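Local coordinates for oxidoreductase, Gfo/Idh/MocA family (Pseudomonas syringae pv. tomato, PDB 3DTY), which probably acts as an NAD(P)-dependent oxidoreductase, joining a nucleotide-binding Rossmann domain to a C-terminal alpha/beta domain, at residues V113-L118 / G140-Y145; N136-V141 / V359-I364. All coordinates share one frame; numbering follows the deposited sequence.

Overall arrangement
Two contacts here share one short strand, and each closes a different loop of the chain. From the N terminus, contact 1 comes first: the chain leaves strand 111-114, runs through helix 122-134 and returns as strand 139-141, closing a beta-alpha-beta crossover within the Rossmann sheet. Contact 2 begins where that loop ends. It closes a far longer excursion, through the large mixed sheet and helix 330-349, when residues 359-364 come back beside strand 139-141. The loops follow one another, and Gly140 and Val141 belong to both. Contact 1 thus lies inside the nucleotide-binding fold, whereas contact 2 ties one of its edge strands, 139-141, to the C-terminal part of the chain.

Contact 1: V113-L118 / G140-Y145; sequences VCEKPL and GVTYGY
Thr142, Lys116 and Val141 meet where two neighbouring parallel strands end. The Thr142 hydroxyl is the polar centre: Lys116 N donates to OG1 over 3.2 Å at 151°, and OG1 in turn makes a weak bond of 3.1 Å to Glu115 OE1. The threonine places OG1 between its own backbone N and carbonyl carbon (chi1 57°), turned to the bend at residues 115-116. Glu115 OE1 has a further partner in His30, while a water joins Glu115 OE2 to Thr142 O. Behind this lies the regular ladder of a Rossmann beta-alpha-beta unit, in which Cys114 N binds Gly140 O at 2.7 Å and Thr142 N continues to Cys114 O at 3.2 Å. Where the ladder stops, Glu115-Lys116-Pro117 forms the EKP motif of the Gfo/Idh/MocA family, with a cis peptide before the proline. Lys116 packs by the root of its side chain: CB rests 3.5 Å from Val141 CG1, and CG lies obliquely to the Tyr143 ring, 4.0 Å from CE1. Its chi1 of 28° is well short of a staggered value, and bends at chi2 and chi3 carry the amine away from strand 139-141, to the carbonyl of Asp206 in helix 203-218. On the face of the sheet opposite to Val141, Val113 CG1 touches Thr142 CG2 at 4.1 Å, and helix 330-349 packs on both residues.

Contact 2: N136-V141 / V359-I364; sequences NRIVGV and VRYPGI
Pro362 grips the outer edge of strand 139-141 through its carbonyl: Pro362 O accepts a hydrogen bond from Val141 N over 3.0 Å at 163°. The same oxygen receives a CA-H...O contact from Gly140 CA at 3.4 Å, and farther along the same flank the proline ring packs tightly, with Pro362 CG 3.0 Å from Val141 O. Two residues earlier, at Val139, a water bridges the segments: it accepts from both Val139 N and Ile364 N and also pairs with Tyr361 OH, 2.9 Å away. Ile364 N is close to Val139 O as well, but the angle is too poor for a hydrogen bond. Strand 139-141 is the last of the five parallel strands of the Rossmann sheet in this chain, so the incoming residues 359-364 occupy its outer side, running at a steep angle to it rather than adding another strand. Tyr361 stands with CG between its backbone N and carbonyl carbon (chi1 76°), which sends the ring toward Ile138, just ahead of the strand, and its hydroxyl oxygen reaches 3.9 Å from Ile138 CB. Beyond the water, Ile364 CD1 lies 4.0 Å from Val139 CB, and Leu118 packs against both residues. Gly363 is at the N-cap position, right before helix 364-382. Farther out, helix 330-349 backs the loop through Phe341 against Tyr361 and Leu337 against Pro362.

Contact 1: V113-L118 / G140-Y145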
ATOM      1  N   VAL A 113       2.994 -22.191 -30.963  1.00  9.63           N
ATOM      2  CA  VAL A 113       2.900 -21.381 -29.760  1.00 11.14           C
ATOM      3  C   VAL A 113       2.711 -22.478 -28.726  1.00 10.42           C
ATOM      4  O   VAL A 113       1.682 -23.142 -28.706  1.00 10.60           O
ATOM      5  CB  VAL A 113       1.691 -20.444 -29.760  1.00 10.79           C
ATOM      6  CG1 VAL A 113       1.543 -19.807 -28.387  1.00 11.86           C
ATOM      7  CG2 VAL A 113       1.878 -19.362 -30.812  1.00 12.35           C
ATOM      8  N   CYS A 114       3.731 -22.692 -27.904  1.00 11.02           N
ATOM      9  CA  CYS A 114       3.689 -23.749 -26.910  1.00 10.46           C
ATOM     10  C   CYS A 114       3.558 -23.233 -25.492  1.00 10.35           C
ATOM     11  O   CYS A 114       4.240 -22.287 -25.092  1.00  9.22           O
ATOM     12  CB  CYS A 114       4.947 -24.617 -27.023  1.00 12.00           C
ATOM     13  SG  CYS A 114       4.887 -26.160 -26.056  1.00 14.91           S
ATOM     14  N   GLU A 115       2.658 -23.854 -24.740  1.00 11.46           N
ATOM     15  CA  GLU A 115       2.448 -23.491 -23.351  1.00 12.30           C
ATOM     16  C   GLU A 115       3.747 -23.917 -22.686  1.00 12.46           C
ATOM     17  O   GLU A 115       4.247 -25.010 -22.958  1.00 12.40           O
ATOM     18  CB  GLU A 115       1.271 -24.285 -22.774  1.00 12.63           C
ATOM     19  CG  GLU A 115       1.001 -24.066 -21.287  1.00 15.57           C
ATOM     20  CD  GLU A 115       0.582 -22.638 -20.961  1.00 16.98           C
ATOM     21  OE1 GLU A 115      -0.049 -21.995 -21.821  1.00 17.27           O
ATOM     22  OE2 GLU A 115       0.864 -22.162 -19.838  1.00 18.13           O
ATOM     23  N   LYS A 116       4.328 -23.063 -21.851  1.00 14.09           N
ATOM     24  CA  LYS A 116       5.563 -23.468 -21.207  1.00 16.41           C
ATOM     25  C   LYS A 116       5.258 -24.644 -20.285  1.00 17.06           C
ATOM     26  O   LYS A 116       4.125 -24.819 -19.840  1.00 15.75           O
ATOM     27  CB  LYS A 116       6.206 -22.298 -20.435  1.00 17.79           C
ATOM     28  CG  LYS A 116       5.247 -21.247 -19.908  1.00 20.36           C
ATOM     29  CD  LYS A 116       4.598 -21.673 -18.610  1.00 22.75           C
ATOM     30  CE  LYS A 116       5.623 -21.732 -17.485  1.00 24.68           C
ATOM     31  NZ  LYS A 116       4.994 -22.194 -16.228  1.00 24.53           N
ATOM     32  N   PRO A 117       6.253 -25.512 -20.055  1.00 17.89           N
ATOM     33  CA  PRO A 117       7.586 -25.355 -20.634  1.00 17.33           C
ATOM     34  C   PRO A 117       7.614 -25.904 -22.054  1.00 16.30           C
ATOM     35  O   PRO A 117       6.700 -26.611 -22.477  1.00 16.40           O
ATOM     36  CB  PRO A 117       8.459 -26.163 -19.692  1.00 18.55           C
ATOM     37  CG  PRO A 117       7.569 -27.330 -19.386  1.00 17.77           C
ATOM     38  CD  PRO A 117       6.218 -26.663 -19.133  1.00 18.00           C
ATOM     39  N   LEU A 118       8.668 -25.571 -22.785  1.00 16.48           N
ATOM     40  CA  LEU A 118       8.833 -26.036 -24.153  1.00 16.10           C
ATOM     41  C   LEU A 118       9.030 -27.549 -24.158  1.00 16.02           C
ATOM     42  O   LEU A 118       8.520 -28.259 -25.023  1.00 16.08           O
ATOM     43  CB  LEU A 118      10.048 -25.364 -24.775  1.00 17.73           C
ATOM     44  CG  LEU A 118      10.350 -25.785 -26.206  1.00 19.15           C
ATOM     45  CD1 LEU A 118       9.201 -25.371 -27.113  1.00 19.25           C
ATOM     46  CD2 LEU A 118      11.651 -25.142 -26.648  1.00 21.31           C
ATOM     47  N   GLY A 140       6.734 -19.890 -30.283  1.00 11.22           N
ATOM     48  CA  GLY A 140       6.523 -18.969 -29.187  1.00 11.94           C
ATOM     49  C   GLY A 140       6.213 -19.765 -27.937  1.00 11.44           C
ATOM     50  O   GLY A 140       5.630 -20.844 -28.021  1.00 11.98           O
ATOM     51  N   VAL A 141       6.627 -19.245 -26.785  1.00 11.29           N
ATOM     52  CA  VAL A 141       6.387 -19.894 -25.503  1.00 10.21           C
ATOM     53  C   VAL A 141       5.623 -18.873 -24.665  1.00 10.37           C
ATOM     54  O   VAL A 141       5.957 -17.686 -24.668  1.00 10.59           O
ATOM     55  CB  VAL A 141       7.705 -20.263 -24.809  1.00 11.78           C
ATOM     56  CG1 VAL A 141       7.414 -21.004 -23.508  1.00 11.86           C
ATOM     57  CG2 VAL A 141       8.558 -21.124 -25.743  1.00 10.25           C
ATOM     58  N   THR A 142       4.615 -19.343 -23.939  1.00  9.00           N
ATOM     59  CA  THR A 142       3.745 -18.472 -23.158  1.00 10.20           C
ATOM     60  C   THR A 142       4.179 -17.862 -21.827  1.00 10.85           C
ATOM     61  O   THR A 142       3.598 -18.158 -20.782  1.00 11.52           O
ATOM     62  CB  THR A 142       2.388 -19.161 -22.942  1.00 11.10           C
ATOM     63  OG1 THR A 142       2.585 -20.424 -22.293  1.00 12.24           O
ATOM     64  CG2 THR A 142       1.712 -19.391 -24.288  1.00 10.57           C
ATOM     65  N   TYR A 143       5.196 -17.010 -21.872  1.00 11.33           N
ATOM     66  CA  TYR A 143       5.653 -16.298 -20.680  1.00 11.67           C
ATOM     67  C   TYR A 143       4.862 -14.992 -20.822  1.00 10.56           C
ATOM     68  O   TYR A 143       5.420 -13.924 -21.056  1.00 13.03           O
ATOM     69  CB  TYR A 143       7.166 -16.040 -20.743  1.00 11.94           C
ATOM     70  CG  TYR A 143       8.026 -17.288 -20.629  1.00 14.96           C
ATOM     71  CD1 TYR A 143       7.945 -18.118 -19.510  1.00 15.48           C
ATOM     72  CD2 TYR A 143       8.924 -17.638 -21.640  1.00 15.60           C
ATOM     73  CE1 TYR A 143       8.733 -19.267 -19.400  1.00 16.49           C
ATOM     74  CE2 TYR A 143       9.723 -18.784 -21.537  1.00 16.47           C
ATOM     75  CZ  TYR A 143       9.619 -19.593 -20.415  1.00 16.69           C
ATOM     76  OH  TYR A 143      10.392 -20.731 -20.309  1.00 19.88           O
ATOM     77  N   GLY A 144       3.544 -15.126 -20.703  1.00  9.22           N
ATOM     78  CA  GLY A 144       2.620 -14.019 -20.878  1.00  8.12           C
ATOM     79  C   GLY A 144       2.667 -12.795 -19.993  1.00  9.36           C
ATOM     80  O   GLY A 144       2.036 -11.793 -20.322  1.00  9.54           O
ATOM     81  N   TYR A 145       3.375 -12.860 -18.869  1.00  8.50           N
ATOM     82  CA  TYR A 145       3.458 -11.699 -17.992  1.00  8.82           C
ATOM     83  C   TYR A 145       4.250 -10.610 -18.702  1.00  7.62           C
ATOM     84  O   TYR A 145       4.094  -9.424 -18.413  1.00  7.68           O
ATOM     85  CB  TYR A 145       4.111 -12.091 -16.668  1.00  7.74           C
ATOM     86  CG  TYR A 145       3.252 -13.061 -15.876  1.00  9.08           C
ATOM     87  CD1 TYR A 145       2.095 -12.624 -15.233  1.00  7.38           C
ATOM     88  CD2 TYR A 145       3.558 -14.423 -15.830  1.00  6.93           C
ATOM     89  CE1 TYR A 145       1.267 -13.506 -14.571  1.00  6.72           C
ATOM     90  CE2 TYR A 145       2.732 -15.321 -15.169  1.00  6.88           C
ATOM     91  CZ  TYR A 145       1.588 -14.852 -14.544  1.00  7.32           C
ATOM     92  OH  TYR A 145       0.759 -15.721 -13.897  1.00  9.22           O
TER
HETATM   93  O   HOH W   1       1.890 -19.862 -19.315  1.00 15.95           O
HETATM   94  O   HOH W   2      10.679 -23.092 -22.112  1.00 16.34           O

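Contact 2: N136-V141 / V359-I364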
ATOM      1  N   ASN A 136      11.969 -23.033 -40.855  1.00 14.96           N
ATOM      2  CA  ASN A 136      11.679 -21.604 -40.819  1.00 15.69           C
ATOM      3  C   ASN A 136      10.289 -21.286 -40.257  1.00 15.75           C
ATOM      4  O   ASN A 136       9.496 -20.595 -40.893  1.00 15.99           O
ATOM      5  CB  ASN A 136      11.812 -21.015 -42.229  1.00 17.94           C
ATOM      6  CG  ASN A 136      11.741 -19.501 -42.231  1.00 19.44           C
ATOM      7  OD1 ASN A 136      12.500 -18.835 -41.529  1.00 20.49           O
ATOM      8  ND2 ASN A 136      10.824 -18.948 -43.021  1.00 19.65           N
ATOM      9  N   ARG A 137      10.006 -21.799 -39.063  1.00 14.58           N
ATOM     10  CA  ARG A 137       8.727 -21.573 -38.387  1.00 14.67           C
ATOM     11  C   ARG A 137       9.035 -21.178 -36.952  1.00 13.25           C
ATOM     12  O   ARG A 137       9.962 -21.718 -36.353  1.00 14.20           O
ATOM     13  CB  ARG A 137       7.878 -22.851 -38.406  1.00 16.47           C
ATOM     14  CG  ARG A 137       7.307 -23.187 -39.770  1.00 20.96           C
ATOM     15  CD  ARG A 137       6.265 -22.154 -40.182  1.00 25.00           C
ATOM     16  NE  ARG A 137       5.714 -22.442 -41.500  1.00 28.31           N
ATOM     17  CZ  ARG A 137       6.344 -22.195 -42.641  1.00 30.72           C
ATOM     18  NH1 ARG A 137       7.549 -21.642 -42.625  1.00 31.63           N
ATOM     19  NH2 ARG A 137       5.774 -22.517 -43.799  1.00 32.26           N
ATOM     20  N   ILE A 138       8.270 -20.243 -36.397  1.00 11.83           N
ATOM     21  CA  ILE A 138       8.537 -19.809 -35.031  1.00 12.10           C
ATOM     22  C   ILE A 138       7.984 -20.774 -33.990  1.00 11.91           C
ATOM     23  O   ILE A 138       7.136 -21.627 -34.282  1.00 12.10           O
ATOM     24  CB  ILE A 138       7.938 -18.401 -34.718  1.00 12.43           C
ATOM     25  CG1 ILE A 138       6.440 -18.518 -34.431  1.00 12.74           C
ATOM     26  CG2 ILE A 138       8.157 -17.453 -35.889  1.00 12.29           C
ATOM     27  CD1 ILE A 138       5.869 -17.320 -33.672  1.00 16.26           C
ATOM     28  N   VAL A 139       8.491 -20.622 -32.771  1.00 11.06           N
ATOM     29  CA  VAL A 139       8.055 -21.405 -31.628  1.00 10.47           C
ATOM     30  C   VAL A 139       7.932 -20.430 -30.465  1.00 11.24           C
ATOM     31  O   VAL A 139       8.906 -20.142 -29.768  1.00 10.98           O
ATOM     32  CB  VAL A 139       9.061 -22.511 -31.249  1.00 12.44           C
ATOM     33  CG1 VAL A 139       8.601 -23.205 -29.980  1.00 10.77           C
ATOM     34  CG2 VAL A 139       9.179 -23.531 -32.383  1.00 11.33           C
ATOM     35  N   GLY A 140       6.734 -19.890 -30.283  1.00 11.22           N
ATOM     36  CA  GLY A 140       6.523 -18.969 -29.187  1.00 11.94           C
ATOM     37  C   GLY A 140       6.213 -19.765 -27.937  1.00 11.44           C
ATOM     38  O   GLY A 140       5.630 -20.844 -28.021  1.00 11.98           O
ATOM     39  N   VAL A 141       6.627 -19.245 -26.785  1.00 11.29           N
ATOM     40  CA  VAL A 141       6.387 -19.894 -25.503  1.00 10.21           C
ATOM     41  C   VAL A 141       5.623 -18.873 -24.665  1.00 10.37           C
ATOM     42  O   VAL A 141       5.957 -17.686 -24.668  1.00 10.59           O
ATOM     43  CB  VAL A 141       7.705 -20.263 -24.809  1.00 11.78           C
ATOM     44  CG1 VAL A 141       7.414 -21.004 -23.508  1.00 11.86           C
ATOM     45  CG2 VAL A 141       8.558 -21.124 -25.743  1.00 10.25           C
ATOM     46  N   VAL A 359      10.888  -7.667 -33.357  1.00 17.40           N
ATOM     47  CA  VAL A 359       9.747  -8.172 -32.596  1.00 15.59           C
ATOM     48  C   VAL A 359      10.233  -8.821 -31.303  1.00 16.55           C
ATOM     49  O   VAL A 359      10.826  -9.902 -31.325  1.00 16.06           O
ATOM     50  CB  VAL A 359       8.947  -9.217 -33.403  1.00 14.52           C
ATOM     51  CG1 VAL A 359       7.759  -9.707 -32.589  1.00 11.57           C
ATOM     52  CG2 VAL A 359       8.488  -8.616 -34.718  1.00 14.32           C
ATOM     53  N   ARG A 360       9.983  -8.152 -30.181  1.00 17.50           N
ATOM     54  CA  ARG A 360      10.397  -8.645 -28.869  1.00 17.49           C
ATOM     55  C   ARG A 360       9.347  -9.617 -28.350  1.00 16.15           C
ATOM     56  O   ARG A 360       8.279  -9.202 -27.898  1.00 17.91           O
ATOM     57  CB  ARG A 360      10.523  -7.476 -27.893  1.00 20.77           C
ATOM     58  CG  ARG A 360      11.766  -7.477 -27.017  1.00 26.04           C
ATOM     59  CD  ARG A 360      11.751  -6.257 -26.098  1.00 29.27           C
ATOM     60  NE  ARG A 360      11.265  -5.071 -26.801  1.00 33.00           N
ATOM     61  CZ  ARG A 360      12.005  -4.301 -27.593  1.00 35.14           C
ATOM     62  NH1 ARG A 360      13.291  -4.574 -27.788  1.00 36.45           N
ATOM     63  NH2 ARG A 360      11.447  -3.270 -28.214  1.00 35.92           N
ATOM     64  N   TYR A 361       9.647 -10.907 -28.409  1.00 14.02           N
ATOM     65  CA  TYR A 361       8.700 -11.911 -27.949  1.00 12.30           C
ATOM     66  C   TYR A 361       9.438 -13.142 -27.449  1.00 12.51           C
ATOM     67  O   TYR A 361      10.582 -13.392 -27.831  1.00 11.15           O
ATOM     68  CB  TYR A 361       7.770 -12.322 -29.094  1.00 12.22           C
ATOM     69  CG  TYR A 361       8.406 -13.252 -30.106  1.00 13.43           C
ATOM     70  CD1 TYR A 361       8.050 -14.602 -30.164  1.00 14.19           C
ATOM     71  CD2 TYR A 361       9.376 -12.789 -31.001  1.00 14.27           C
ATOM     72  CE1 TYR A 361       8.645 -15.469 -31.086  1.00 14.82           C
ATOM     73  CE2 TYR A 361       9.978 -13.647 -31.923  1.00 15.89           C
ATOM     74  CZ  TYR A 361       9.605 -14.985 -31.957  1.00 16.05           C
ATOM     75  OH  TYR A 361      10.209 -15.838 -32.852  1.00 19.14           O
ATOM     76  N   PRO A 362       8.792 -13.922 -26.572  1.00 12.64           N
ATOM     77  CA  PRO A 362       9.433 -15.130 -26.055  1.00 11.45           C
ATOM     78  C   PRO A 362       9.367 -16.194 -27.150  1.00 12.67           C
ATOM     79  O   PRO A 362       8.333 -16.840 -27.330  1.00 12.83           O
ATOM     80  CB  PRO A 362       8.575 -15.484 -24.847  1.00 11.84           C
ATOM     81  CG  PRO A 362       7.207 -15.028 -25.263  1.00 13.73           C
ATOM     82  CD  PRO A 362       7.485 -13.691 -25.929  1.00 12.87           C
ATOM     83  N   GLY A 363      10.468 -16.350 -27.887  1.00 12.26           N
ATOM     84  CA  GLY A 363      10.528 -17.326 -28.962  1.00 11.93           C
ATOM     85  C   GLY A 363      11.349 -18.560 -28.616  1.00 12.53           C
ATOM     86  O   GLY A 363      11.600 -18.833 -27.441  1.00 11.96           O
ATOM     87  N   ILE A 364      11.780 -19.303 -29.634  1.00 11.84           N
ATOM     88  CA  ILE A 364      12.552 -20.520 -29.416  1.00 11.02           C
ATOM     89  C   ILE A 364      13.742 -20.332 -28.466  1.00 11.55           C
ATOM     90  O   ILE A 364      14.005 -21.185 -27.622  1.00 12.20           O
ATOM     91  CB  ILE A 364      13.058 -21.123 -30.763  1.00 12.11           C
ATOM     92  CG1 ILE A 364      13.677 -22.498 -30.510  1.00 11.58           C
ATOM     93  CG2 ILE A 364      14.076 -20.196 -31.426  1.00 10.27           C
ATOM     94  CD1 ILE A 364      12.693 -23.490 -29.909  1.00 14.32           C
TER
HETATM   95  O   HOH W   3      10.935 -18.657 -32.493  1.00  3.22           O